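Local coordinates for fatty acid multifunctional protein (atmfp2) (Arabidopsis thaliana, PDB 2WTB) that carries out hydration of long-chain enoyl-CoA and the following dehydrogenation of 3-hydroxyacyl-CoA in peroxisomal fatty acid beta-oxidation during seed germination, at residues D523-K528 with K625-M630; F633-E638 with G669-W674; W674-G679 with L713-V718. All blocks are in the same frame, centred on the assembly; numbering follows the deposited sequence.

Contact 1 of 3, residues D523-K528 with K625-M630; sequences DRAISK and KDIIEM
A steep helix-helix crossing in the all-helical part of the 3-hydroxyacyl-CoA dehydrogenase region packs helix 519-529 on helix 624-644. The short axes of 523-528 and 625-630 approach to 9.1 Å at a signed angle of -78°, and within these segments two successive residues on each helix make the contact. Three isoleucines share one conformation, with CG1 anti to the carbonyl carbon and CG2 anti to the backbone N, which sends an extended CG1-CD1 arm out from each. The side chains of Ile-526 and Ile-627 cross obliquely, the tip of the Ile-526 arm, CD1, lying 4.0 Å from the CG2 branch of Ile-627. Ile-526 and Ile-628 instead slide past each other in opposite directions, CG1 beside CG1 at 4.2 Å. Ala-525 aims its CB toward the other helix, where Ile-627 CD1 lies 4.1 Å from it. Tyr-505 of helix 498-514 and Pro-535 also touch Ile-526, and a salt bridge from Lys-528 NZ to Glu-624 OE1 joins the same two helices beside the apolar patch. The shortest approach brings a methyl to a main-chain oxygen, Ile-628 CD1 lying 3.6 Å from Ala-525 O.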
ATOM      1  N   ASP A 523      25.201   1.748   2.276  1.00 82.39           N
ATOM      2  CA  ASP A 523      24.007   1.140   2.854  1.00 89.39           C
ATOM      3  C   ASP A 523      23.340   2.042   3.886  1.00 91.51           C
ATOM      4  O   ASP A 523      22.120   2.198   3.883  1.00 93.33           O
ATOM      5  CB  ASP A 523      24.341  -0.217   3.480  1.00 93.89           C
ATOM      6  CG  ASP A 523      24.519  -1.307   2.442  1.00103.65           C
ATOM      7  OD1 ASP A 523      24.590  -0.979   1.239  1.00111.80           O
ATOM      8  OD2 ASP A 523      24.583  -2.493   2.826  1.00101.74           O
ATOM      9  N   ARG A 524      24.143   2.634   4.763  1.00 89.32           N
ATOM     10  CA  ARG A 524      23.615   3.490   5.819  1.00 90.12           C
ATOM     11  C   ARG A 524      22.965   4.747   5.249  1.00 91.45           C
ATOM     12  O   ARG A 524      21.916   5.185   5.722  1.00 86.89           O
ATOM     13  CB  ARG A 524      24.721   3.867   6.808  1.00 89.62           C
ATOM     14  N   ALA A 525      23.592   5.324   4.230  1.00 74.36           N
ATOM     15  CA  ALA A 525      23.072   6.535   3.612  1.00 84.31           C
ATOM     16  C   ALA A 525      21.721   6.271   2.962  1.00 81.21           C
ATOM     17  O   ALA A 525      20.828   7.120   2.988  1.00 71.01           O
ATOM     18  CB  ALA A 525      24.056   7.066   2.583  1.00 83.60           C
ATOM     19  N   ILE A 526      21.580   5.080   2.390  1.00 92.03           N
ATOM     20  CA  ILE A 526      20.399   4.728   1.612  1.00 90.66           C
ATOM     21  C   ILE A 526      19.297   4.098   2.466  1.00 88.89           C
ATOM     22  O   ILE A 526      18.111   4.237   2.161  1.00 83.27           O
ATOM     23  CB  ILE A 526      20.772   3.804   0.435  1.00 80.92           C
ATOM     24  CG1 ILE A 526      21.687   4.550  -0.540  1.00 76.07           C
ATOM     25  CG2 ILE A 526      19.526   3.305  -0.274  1.00 81.18           C
ATOM     26  CD1 ILE A 526      22.200   3.704  -1.681  1.00 76.35           C
ATOM     27  N   SER A 527      19.688   3.413   3.536  1.00 88.22           N
ATOM     28  CA  SER A 527      18.716   2.845   4.464  1.00 86.99           C
ATOM     29  C   SER A 527      18.038   3.955   5.252  1.00 85.64           C
ATOM     30  O   SER A 527      16.920   3.792   5.743  1.00 89.69           O
ATOM     31  CB  SER A 527      19.386   1.855   5.418  1.00 95.64           C
ATOM     32  OG  SER A 527      19.797   0.683   4.735  1.00103.37           O
ATOM     33  N   LYS A 528      18.725   5.086   5.366  1.00 89.60           N
ATOM     34  CA  LYS A 528      18.186   6.246   6.060  1.00 97.35           C
ATOM     35  C   LYS A 528      17.371   7.081   5.088  1.00 88.17           C
ATOM     36  O   LYS A 528      16.451   7.795   5.482  1.00 91.48           O
ATOM     37  CB  LYS A 528      19.314   7.085   6.667  1.00107.52           C
ATOM     38  CG  LYS A 528      18.833   8.283   7.472  1.00108.84           C
ATOM     39  CD  LYS A 528      19.962   8.891   8.290  1.00109.58           C
ATOM     40  CE  LYS A 528      21.098   9.368   7.402  1.00110.30           C
ATOM     41  NZ  LYS A 528      22.215   9.950   8.196  1.00111.15           N
ATOM     42  N   LYS A 625      24.158  12.585   0.322  1.00 96.47           N
ATOM     43  CA  LYS A 625      23.344  13.085  -0.778  1.00 88.76           C
ATOM     44  C   LYS A 625      23.877  12.563  -2.110  1.00 85.65           C
ATOM     45  O   LYS A 625      23.110  12.146  -2.979  1.00 79.73           O
ATOM     46  CB  LYS A 625      23.323  14.615  -0.784  1.00 89.99           C
ATOM     47  CG  LYS A 625      22.607  15.212  -1.985  1.00 94.97           C
ATOM     48  CD  LYS A 625      22.658  16.731  -1.979  1.00103.96           C
ATOM     49  CE  LYS A 625      21.879  17.305  -3.154  1.00104.85           C
ATOM     50  NZ  LYS A 625      21.935  18.792  -3.201  1.00112.18           N
ATOM     51  N   ASP A 626      25.199  12.584  -2.255  1.00 87.34           N
ATOM     52  CA  ASP A 626      25.855  12.142  -3.480  1.00 85.52           C
ATOM     53  C   ASP A 626      25.724  10.636  -3.692  1.00 94.14           C
ATOM     54  O   ASP A 626      25.474  10.184  -4.810  1.00 94.78           O
ATOM     55  CB  ASP A 626      27.330  12.552  -3.477  1.00 91.73           C
ATOM     56  CG  ASP A 626      27.515  14.054  -3.558  1.00102.68           C
ATOM     57  OD1 ASP A 626      26.540  14.747  -3.925  1.00 94.36           O
ATOM     58  OD2 ASP A 626      28.629  14.539  -3.257  1.00108.40           O
ATOM     59  N   ILE A 627      25.902   9.862  -2.625  1.00 87.68           N
ATOM     60  CA  ILE A 627      25.713   8.418  -2.703  1.00 80.79           C
ATOM     61  C   ILE A 627      24.325   8.121  -3.252  1.00 83.73           C
ATOM     62  O   ILE A 627      24.171   7.406  -4.243  1.00 87.42           O
ATOM     63  CB  ILE A 627      25.848   7.743  -1.327  1.00 77.67           C
ATOM     64  CG1 ILE A 627      27.314   7.669  -0.903  1.00 77.67           C
ATOM     65  CG2 ILE A 627      25.246   6.347  -1.363  1.00 78.96           C
ATOM     66  CD1 ILE A 627      27.517   7.017   0.450  1.00 77.28           C
ATOM     67  N   ILE A 628      23.316   8.684  -2.599  1.00 73.22           N
ATOM     68  CA  ILE A 628      21.939   8.528  -3.033  1.00 78.09           C
ATOM     69  C   ILE A 628      21.765   8.989  -4.477  1.00 79.86           C
ATOM     70  O   ILE A 628      21.193   8.274  -5.299  1.00 76.10           O
ATOM     71  CB  ILE A 628      20.976   9.308  -2.116  1.00 80.16           C
ATOM     72  CG1 ILE A 628      20.950   8.679  -0.721  1.00 87.21           C
ATOM     73  CG2 ILE A 628      19.580   9.333  -2.705  1.00 71.76           C
ATOM     74  CD1 ILE A 628      20.225   9.512   0.311  1.00 93.49           C
ATOM     75  N   GLU A 629      22.278  10.175  -4.788  1.00 82.49           N
ATOM     76  CA  GLU A 629      22.083  10.758  -6.113  1.00 86.13           C
ATOM     77  C   GLU A 629      22.731   9.951  -7.235  1.00 83.58           C
ATOM     78  O   GLU A 629      22.202   9.891  -8.343  1.00 81.91           O
ATOM     79  CB  GLU A 629      22.561  12.212  -6.148  1.00 89.56           C
ATOM     80  CG  GLU A 629      21.611  13.183  -5.463  1.00 98.38           C
ATOM     81  CD  GLU A 629      21.817  14.620  -5.904  1.00102.13           C
ATOM     82  OE1 GLU A 629      22.829  14.898  -6.580  1.00101.69           O
ATOM     83  OE2 GLU A 629      20.962  15.470  -5.571  1.00 98.61           O
ATOM     84  N   MET A 630      23.871   9.330  -6.948  1.00 78.98           N
ATOM     85  CA  MET A 630      24.576   8.538  -7.951  1.00 72.96           C
ATOM     86  C   MET A 630      24.009   7.123  -8.051  1.00 70.16           C
ATOM     87  O   MET A 630      24.288   6.395  -9.004  1.00 72.22           O
ATOM     88  CB  MET A 630      26.077   8.482  -7.649  1.00 71.87           C
ATOM     89  CG  MET A 630      26.772   9.833  -7.680  1.00 80.86           C
ATOM     90  SD  MET A 630      28.573   9.699  -7.691  1.00 88.63           S
ATOM     91  CE  MET A 630      28.850   9.046  -9.334  1.00 69.81           C
TER

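Contact 2 of 3, residues F633-E638 with G669-W674; sequences FPVVNE and GGIMFW
Aliphatic packing centres on Ile-671, whose CB points toward helix 624-644 and whose CD1 reaches two valines. Ile-671 CD1 lies 3.3 Å from Val-636 CG2, a tight approach, and 3.6 Å from Val-635 CG1. The two valines share a rotamer but offer different branches: CG1 of Val-635, anti to the backbone N, and CG2 of Val-636, anti to the carbonyl carbon. Ile-671 itself has chi1 at -135°, away from a staggered value, which is consistent with a side chain pressed between neighbours.

Aromatic contact lies a turn further along the second segment. Trp-674, with CG anti to the backbone N, extends its six-membered ring so that CH2 comes to the edge of the Phe-633 ring, near its plane, 3.5 Å from CE1. The two rings are inclined at 69° with centroids 5.8 Å apart, an oblique pairing. Val-636 CG2 also approaches Trp-674 CZ3, at 4.2 Å, and so joins the aliphatic and aromatic groups.

Polar interactions hold the start of helix 671-678: Gly-670 occupies its N-cap position, and Asp-655 OD1 accepts from the amides of both Met-672 and Phe-673 in its first turn. Separately, on helix 624-644, the Glu-638 carboxylate is paired with Arg-500, Arg-561 and Arg-641 in salt bridges beside the apolar patch.

Buried side chains thus join the short helix 671-678 to the long helix 624-644, the kind of helix-on-helix core that builds the all-helical C-terminal region of this multifunctional dehydrogenase.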
ATOM      1  N   PHE A 633      19.597   8.280  -9.421  1.00 76.50           N
ATOM      2  CA  PHE A 633      19.392   9.004 -10.669  1.00 80.59           C
ATOM      3  C   PHE A 633      19.495   8.085 -11.888  1.00 83.13           C
ATOM      4  O   PHE A 633      18.738   8.241 -12.846  1.00 84.81           O
ATOM      5  CB  PHE A 633      20.353  10.190 -10.777  1.00 90.39           C
ATOM      6  CG  PHE A 633      19.905  11.401 -10.007  1.00 98.60           C
ATOM      7  CD1 PHE A 633      19.125  11.265  -8.870  1.00 92.22           C
ATOM      8  CD2 PHE A 633      20.273  12.673 -10.412  1.00106.68           C
ATOM      9  CE1 PHE A 633      18.713  12.375  -8.158  1.00 91.57           C
ATOM     10  CE2 PHE A 633      19.865  13.787  -9.703  1.00102.61           C
ATOM     11  CZ  PHE A 633      19.085  13.638  -8.575  1.00 95.79           C
ATOM     12  N   PRO A 634      20.434   7.125 -11.861  1.00 83.96           N
ATOM     13  CA  PRO A 634      20.468   6.122 -12.931  1.00 79.01           C
ATOM     14  C   PRO A 634      19.196   5.276 -12.959  1.00 78.16           C
ATOM     15  O   PRO A 634      18.805   4.797 -14.023  1.00 78.20           O
ATOM     16  CB  PRO A 634      21.678   5.260 -12.561  1.00 75.99           C
ATOM     17  CG  PRO A 634      22.554   6.170 -11.778  1.00 74.49           C
ATOM     18  CD  PRO A 634      21.616   7.031 -10.986  1.00 80.06           C
ATOM     19  N   VAL A 635      18.561   5.095 -11.804  1.00 75.16           N
ATOM     20  CA  VAL A 635      17.280   4.394 -11.747  1.00 73.35           C
ATOM     21  C   VAL A 635      16.177   5.251 -12.368  1.00 75.54           C
ATOM     22  O   VAL A 635      15.333   4.746 -13.109  1.00 77.96           O
ATOM     23  CB  VAL A 635      16.889   4.004 -10.307  1.00 62.59           C
ATOM     24  CG1 VAL A 635      15.451   3.535 -10.261  1.00 53.13           C
ATOM     25  CG2 VAL A 635      17.817   2.923  -9.778  1.00 65.13           C
ATOM     26  N   VAL A 636      16.186   6.545 -12.061  1.00 74.53           N
ATOM     27  CA  VAL A 636      15.266   7.479 -12.699  1.00 75.14           C
ATOM     28  C   VAL A 636      15.457   7.395 -14.204  1.00 70.16           C
ATOM     29  O   VAL A 636      14.495   7.297 -14.967  1.00 69.75           O
ATOM     30  CB  VAL A 636      15.523   8.931 -12.261  1.00 71.51           C
ATOM     31  CG1 VAL A 636      14.676   9.893 -13.088  1.00 55.91           C
ATOM     32  CG2 VAL A 636      15.246   9.105 -10.779  1.00 65.78           C
ATOM     33  N   ASN A 637      16.718   7.430 -14.620  1.00 58.72           N
ATOM     34  CA  ASN A 637      17.075   7.343 -16.027  1.00 69.68           C
ATOM     35  C   ASN A 637      16.434   6.125 -16.689  1.00 73.42           C
ATOM     36  O   ASN A 637      15.919   6.209 -17.805  1.00 78.50           O
ATOM     37  CB  ASN A 637      18.596   7.284 -16.174  1.00 55.23           C
ATOM     38  CG  ASN A 637      19.059   7.607 -17.576  1.00 66.55           C
ATOM     39  OD1 ASN A 637      18.315   8.174 -18.375  1.00 66.77           O
ATOM     40  ND2 ASN A 637      20.301   7.252 -17.882  1.00 70.09           N
ATOM     41  N   GLU A 638      16.465   4.997 -15.988  1.00 64.67           N
ATOM     42  CA  GLU A 638      15.943   3.747 -16.521  1.00 59.82           C
ATOM     43  C   GLU A 638      14.421   3.746 -16.495  1.00 64.37           C
ATOM     44  O   GLU A 638      13.774   3.240 -17.412  1.00 67.07           O
ATOM     45  CB  GLU A 638      16.491   2.559 -15.729  1.00 59.80           C
ATOM     46  CG  GLU A 638      16.245   1.212 -16.384  1.00 66.55           C
ATOM     47  CD  GLU A 638      16.913   1.093 -17.741  1.00 71.51           C
ATOM     48  OE1 GLU A 638      18.039   1.609 -17.901  1.00 76.49           O
ATOM     49  OE2 GLU A 638      16.314   0.477 -18.647  1.00 73.28           O
ATOM     50  N   GLY A 669       6.709   9.735  -2.664  1.00 83.76           N
ATOM     51  CA  GLY A 669       5.806   9.655  -3.800  1.00 81.09           C
ATOM     52  C   GLY A 669       6.063   8.530  -4.787  1.00 74.24           C
ATOM     53  O   GLY A 669       5.134   8.030  -5.421  1.00 67.68           O
ATOM     54  N   GLY A 670       7.324   8.133  -4.923  1.00 63.81           N
ATOM     55  CA  GLY A 670       7.700   7.115  -5.885  1.00 64.62           C
ATOM     56  C   GLY A 670       8.868   7.579  -6.730  1.00 64.94           C
ATOM     57  O   GLY A 670       9.167   8.769  -6.777  1.00 58.79           O
ATOM     58  N   ILE A 671       9.524   6.642  -7.407  1.00 71.69           N
ATOM     59  CA  ILE A 671      10.740   6.946  -8.154  1.00 66.20           C
ATOM     60  C   ILE A 671      10.544   8.098  -9.143  1.00 61.24           C
ATOM     61  O   ILE A 671      11.446   8.908  -9.345  1.00 64.49           O
ATOM     62  CB  ILE A 671      11.273   5.701  -8.897  1.00 77.05           C
ATOM     63  CG1 ILE A 671      12.786   5.565  -8.720  1.00 90.87           C
ATOM     64  CG2 ILE A 671      10.896   5.749 -10.369  1.00 84.95           C
ATOM     65  CD1 ILE A 671      13.586   6.540  -9.544  1.00 96.20           C
ATOM     66  N   MET A 672       9.363   8.178  -9.749  1.00 63.63           N
ATOM     67  CA  MET A 672       9.091   9.218 -10.739  1.00 68.62           C
ATOM     68  C   MET A 672       8.593  10.502 -10.086  1.00 71.17           C
ATOM     69  O   MET A 672       9.031  11.595 -10.442  1.00 73.23           O
ATOM     70  CB  MET A 672       8.091   8.728 -11.790  1.00 72.39           C
ATOM     71  CG  MET A 672       8.603   7.583 -12.652  1.00 74.02           C
ATOM     72  SD  MET A 672       9.893   8.072 -13.816  1.00 68.21           S
ATOM     73  CE  MET A 672       8.966   9.142 -14.914  1.00 71.47           C
ATOM     74  N   PHE A 673       7.678  10.368  -9.131  1.00 55.22           N
ATOM     75  CA  PHE A 673       7.194  11.521  -8.377  1.00 61.15           C
ATOM     76  C   PHE A 673       8.354  12.234  -7.685  1.00 72.91           C
ATOM     77  O   PHE A 673       8.369  13.461  -7.579  1.00 81.99           O
ATOM     78  CB  PHE A 673       6.149  11.090  -7.348  1.00 57.52           C
ATOM     79  CG  PHE A 673       5.584  12.226  -6.542  1.00 66.90           C
ATOM     80  CD1 PHE A 673       4.378  12.808  -6.892  1.00 65.93           C
ATOM     81  CD2 PHE A 673       6.255  12.709  -5.428  1.00 70.25           C
ATOM     82  CE1 PHE A 673       3.852  13.851  -6.149  1.00 70.54           C
ATOM     83  CE2 PHE A 673       5.735  13.754  -4.684  1.00 72.62           C
ATOM     84  CZ  PHE A 673       4.533  14.323  -5.044  1.00 64.74           C
ATOM     85  N   TRP A 674       9.325  11.453  -7.218  1.00 72.96           N
ATOM     86  CA  TRP A 674      10.496  11.989  -6.535  1.00 67.75           C
ATOM     87  C   TRP A 674      11.413  12.693  -7.526  1.00 71.24           C
ATOM     88  O   TRP A 674      11.945  13.764  -7.239  1.00 63.87           O
ATOM     89  CB  TRP A 674      11.247  10.866  -5.813  1.00 62.73           C
ATOM     90  CG  TRP A 674      12.530  11.293  -5.164  1.00 73.76           C
ATOM     91  CD1 TRP A 674      12.665  12.056  -4.040  1.00 71.81           C
ATOM     92  CD2 TRP A 674      13.861  10.967  -5.588  1.00 68.05           C
ATOM     93  NE1 TRP A 674      13.994  12.233  -3.746  1.00 66.18           N
ATOM     94  CE2 TRP A 674      14.750  11.574  -4.679  1.00 64.52           C
ATOM     95  CE3 TRP A 674      14.386  10.226  -6.651  1.00 66.88           C
ATOM     96  CZ2 TRP A 674      16.135  11.461  -4.798  1.00 68.84           C
ATOM     97  CZ3 TRP A 674      15.763  10.114  -6.769  1.00 76.00           C
ATOM     98  CH2 TRP A 674      16.621  10.730  -5.847  1.00 74.89           C
TER

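Contact 3 of 3, residues W674-G679 with L713-V718; sequences WADSIG and LLSAPV
The carboxylate of Asp-676 carries the contact by holding two successive backbone amides of the 713-718 loop. With CG anti to the carbonyl carbon (chi1 -85°), this group is directed at the loop. Asp-676 OD2 receives Leu-714 N at 2.8 Å along an almost straight bond, N-H...O angle 178°, and Asp-676 OD1 receives Ser-715 N at 2.9 Å with more bend. Each oxygen uses its syn lone pair, so both donors enter on the side between the oxygens. Ser-715 OG adds a third bond to Asp-676 OD1, 3.2 Å long, from 40° above the carboxylate plane. Three donors around one acidic group would probably favour its ionised form.

Carbon atoms pack close around this grip: Leu-713 CB sits 3.7 Å from Asp-676 OD1, and Leu-714 CD1 reaches Ala-675 CB at 4.3 Å. The motif is a side-chain carboxylate at the end of a helix tethering a non-helical connection, in which Leu-714 and Ser-715 have backbone angles near those of a type I turn, both amides facing the acid. An alanine in place of Asp-676 would remove all three acceptor bonds and would probably leave this loop less firmly attached to helix 671-678.

Further out, Ala-675 O accepts from both Ile-678 N and Gly-679 N as the helix ends, and Gly-679, with positive phi, is the N-cap of helix 680-694. Val-636 and Ile-683 pack on Ala-675, while Arg-707 NH1 binds Ala-716 O on the far part of the loop.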
ATOM      1  N   TRP A 674       9.325  11.453  -7.218  1.00 72.96           N
ATOM      2  CA  TRP A 674      10.496  11.989  -6.535  1.00 67.75           C
ATOM      3  C   TRP A 674      11.413  12.693  -7.526  1.00 71.24           C
ATOM      4  O   TRP A 674      11.945  13.764  -7.239  1.00 63.87           O
ATOM      5  CB  TRP A 674      11.247  10.866  -5.813  1.00 62.73           C
ATOM      6  CG  TRP A 674      12.530  11.293  -5.164  1.00 73.76           C
ATOM      7  CD1 TRP A 674      12.665  12.056  -4.040  1.00 71.81           C
ATOM      8  CD2 TRP A 674      13.861  10.967  -5.588  1.00 68.05           C
ATOM      9  NE1 TRP A 674      13.994  12.233  -3.746  1.00 66.18           N
ATOM     10  CE2 TRP A 674      14.750  11.574  -4.679  1.00 64.52           C
ATOM     11  CE3 TRP A 674      14.386  10.226  -6.651  1.00 66.88           C
ATOM     12  CZ2 TRP A 674      16.135  11.461  -4.798  1.00 68.84           C
ATOM     13  CZ3 TRP A 674      15.763  10.114  -6.769  1.00 76.00           C
ATOM     14  CH2 TRP A 674      16.621  10.730  -5.847  1.00 74.89           C
ATOM     15  N   ALA A 675      11.584  12.088  -8.698  1.00 67.28           N
ATOM     16  CA  ALA A 675      12.411  12.668  -9.752  1.00 73.81           C
ATOM     17  C   ALA A 675      11.949  14.076 -10.115  1.00 74.23           C
ATOM     18  O   ALA A 675      12.764  14.991 -10.234  1.00 75.70           O
ATOM     19  CB  ALA A 675      12.414  11.770 -10.987  1.00 66.12           C
ATOM     20  N   ASP A 676      10.643  14.246 -10.294  1.00 66.25           N
ATOM     21  CA  ASP A 676      10.087  15.563 -10.588  1.00 65.39           C
ATOM     22  C   ASP A 676      10.116  16.459  -9.356  1.00 76.63           C
ATOM     23  O   ASP A 676      10.033  17.683  -9.461  1.00 71.54           O
ATOM     24  CB  ASP A 676       8.663  15.442 -11.124  1.00 72.56           C
ATOM     25  CG  ASP A 676       8.624  15.187 -12.618  1.00 89.72           C
ATOM     26  OD1 ASP A 676       7.613  14.637 -13.105  1.00 84.41           O
ATOM     27  OD2 ASP A 676       9.608  15.537 -13.303  1.00 94.53           O
ATOM     28  N   SER A 677      10.234  15.839  -8.186  1.00 79.49           N
ATOM     29  CA  SER A 677      10.322  16.575  -6.934  1.00 74.70           C
ATOM     30  C   SER A 677      11.655  17.311  -6.851  1.00 85.72           C
ATOM     31  O   SER A 677      11.785  18.311  -6.142  1.00 85.30           O
ATOM     32  CB  SER A 677      10.168  15.624  -5.748  1.00 81.42           C
ATOM     33  OG  SER A 677      10.303  16.317  -4.521  1.00110.26           O
ATOM     34  N   ILE A 678      12.640  16.806  -7.586  1.00 86.04           N
ATOM     35  CA  ILE A 678      13.973  17.395  -7.609  1.00 87.03           C
ATOM     36  C   ILE A 678      14.150  18.291  -8.828  1.00 93.68           C
ATOM     37  O   ILE A 678      14.833  19.314  -8.766  1.00111.04           O
ATOM     38  CB  ILE A 678      15.061  16.306  -7.616  1.00 83.39           C
ATOM     39  CG1 ILE A 678      15.023  15.515  -6.308  1.00 82.63           C
ATOM     40  CG2 ILE A 678      16.437  16.921  -7.824  1.00 84.03           C
ATOM     41  CD1 ILE A 678      16.051  14.416  -6.239  1.00 84.76           C
ATOM     42  N   GLY A 679      13.524  17.905  -9.935  1.00 85.39           N
ATOM     43  CA  GLY A 679      13.606  18.672 -11.164  1.00 86.38           C
ATOM     44  C   GLY A 679      14.395  17.951 -12.237  1.00 85.30           C
ATOM     45  O   GLY A 679      15.523  17.517 -12.004  1.00 91.20           O
ATOM     46  N   LEU A 713       8.171  18.505 -16.781  1.00 74.25           N
ATOM     47  CA  LEU A 713       7.965  17.363 -15.895  1.00 78.16           C
ATOM     48  C   LEU A 713       8.158  16.035 -16.623  1.00 80.09           C
ATOM     49  O   LEU A 713       7.755  15.885 -17.776  1.00 87.46           O
ATOM     50  CB  LEU A 713       6.577  17.414 -15.252  1.00 72.98           C
ATOM     51  CG  LEU A 713       6.216  18.697 -14.501  1.00 71.84           C
ATOM     52  CD1 LEU A 713       5.700  19.757 -15.468  1.00 73.68           C
ATOM     53  CD2 LEU A 713       5.187  18.411 -13.423  1.00 59.85           C
ATOM     54  N   LEU A 714       8.773  15.076 -15.940  1.00 73.12           N
ATOM     55  CA  LEU A 714       9.056  13.772 -16.527  1.00 72.82           C
ATOM     56  C   LEU A 714       7.845  12.846 -16.463  1.00 69.65           C
ATOM     57  O   LEU A 714       7.687  11.957 -17.299  1.00 79.87           O
ATOM     58  CB  LEU A 714      10.246  13.113 -15.824  1.00 73.70           C
ATOM     59  CG  LEU A 714      11.590  13.839 -15.898  1.00 73.83           C
ATOM     60  CD1 LEU A 714      12.650  13.082 -15.113  1.00 66.34           C
ATOM     61  CD2 LEU A 714      12.019  14.027 -17.344  1.00 72.93           C
ATOM     62  N   SER A 715       6.998  13.056 -15.463  1.00 62.69           N
ATOM     63  CA  SER A 715       5.840  12.196 -15.251  1.00 74.51           C
ATOM     64  C   SER A 715       4.714  12.528 -16.223  1.00 82.33           C
ATOM     65  O   SER A 715       3.731  11.795 -16.320  1.00 78.44           O
ATOM     66  CB  SER A 715       5.347  12.306 -13.805  1.00 71.47           C
ATOM     67  OG  SER A 715       6.302  11.778 -12.901  1.00 65.39           O
ATOM     68  N   ALA A 716       4.868  13.636 -16.939  1.00 88.70           N
ATOM     69  CA  ALA A 716       3.885  14.047 -17.933  1.00 82.66           C
ATOM     70  C   ALA A 716       3.714  12.960 -18.990  1.00 77.08           C
ATOM     71  O   ALA A 716       4.687  12.318 -19.387  1.00 57.47           O
ATOM     72  CB  ALA A 716       4.300  15.359 -18.580  1.00 80.72           C
ATOM     73  N   PRO A 717       2.469  12.751 -19.442  1.00 66.10           N
ATOM     74  CA  PRO A 717       2.142  11.720 -20.433  1.00 70.66           C
ATOM     75  C   PRO A 717       3.024  11.815 -21.668  1.00 72.67           C
ATOM     76  O   PRO A 717       3.404  12.914 -22.074  1.00 73.43           O
ATOM     77  CB  PRO A 717       0.690  12.041 -20.796  1.00 67.17           C
ATOM     78  CG  PRO A 717       0.142  12.689 -19.574  1.00 62.96           C
ATOM     79  CD  PRO A 717       1.275  13.496 -19.007  1.00 64.32           C
ATOM     80  N   VAL A 718       3.345  10.667 -22.255  1.00 55.56           N
ATOM     81  CA  VAL A 718       4.174  10.622 -23.450  1.00 69.44           C
ATOM     82  C   VAL A 718       3.390  11.104 -24.666  1.00 76.61           C
ATOM     83  O   VAL A 718       2.254  10.685 -24.890  1.00 73.71           O
ATOM     84  CB  VAL A 718       4.698   9.200 -23.709  1.00 66.18           C
ATOM     85  CG1 VAL A 718       5.554   9.169 -24.962  1.00 57.54           C
ATOM     86  CG2 VAL A 718       5.482   8.702 -22.501  1.00 69.27           C
TER

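From the N-terminal side, contact 1 closes a loop of 96 intervening residues, bringing helix 624-644 back onto helix 519-529. Contact 2 begins three residues later on that same helix and closes a 30-residue excursion through helix 651-662 onto helix 671-678. Contact 3 then opens at Trp-674, the last residue of contact 2, and closes over helices 680-694 and 702-710 near the end of the modelled chain. The three follow in series, neither nesting nor crossing. Centres of contacts 1 and 2 lie 14 Å apart, those of 2 and 3 only 8 Å, where Val-636 CG1 touches Ala-675 CB at 3.6 Å. Helices 624-644 and 671-678 thus connect helix 519-529 to the C-terminal loop.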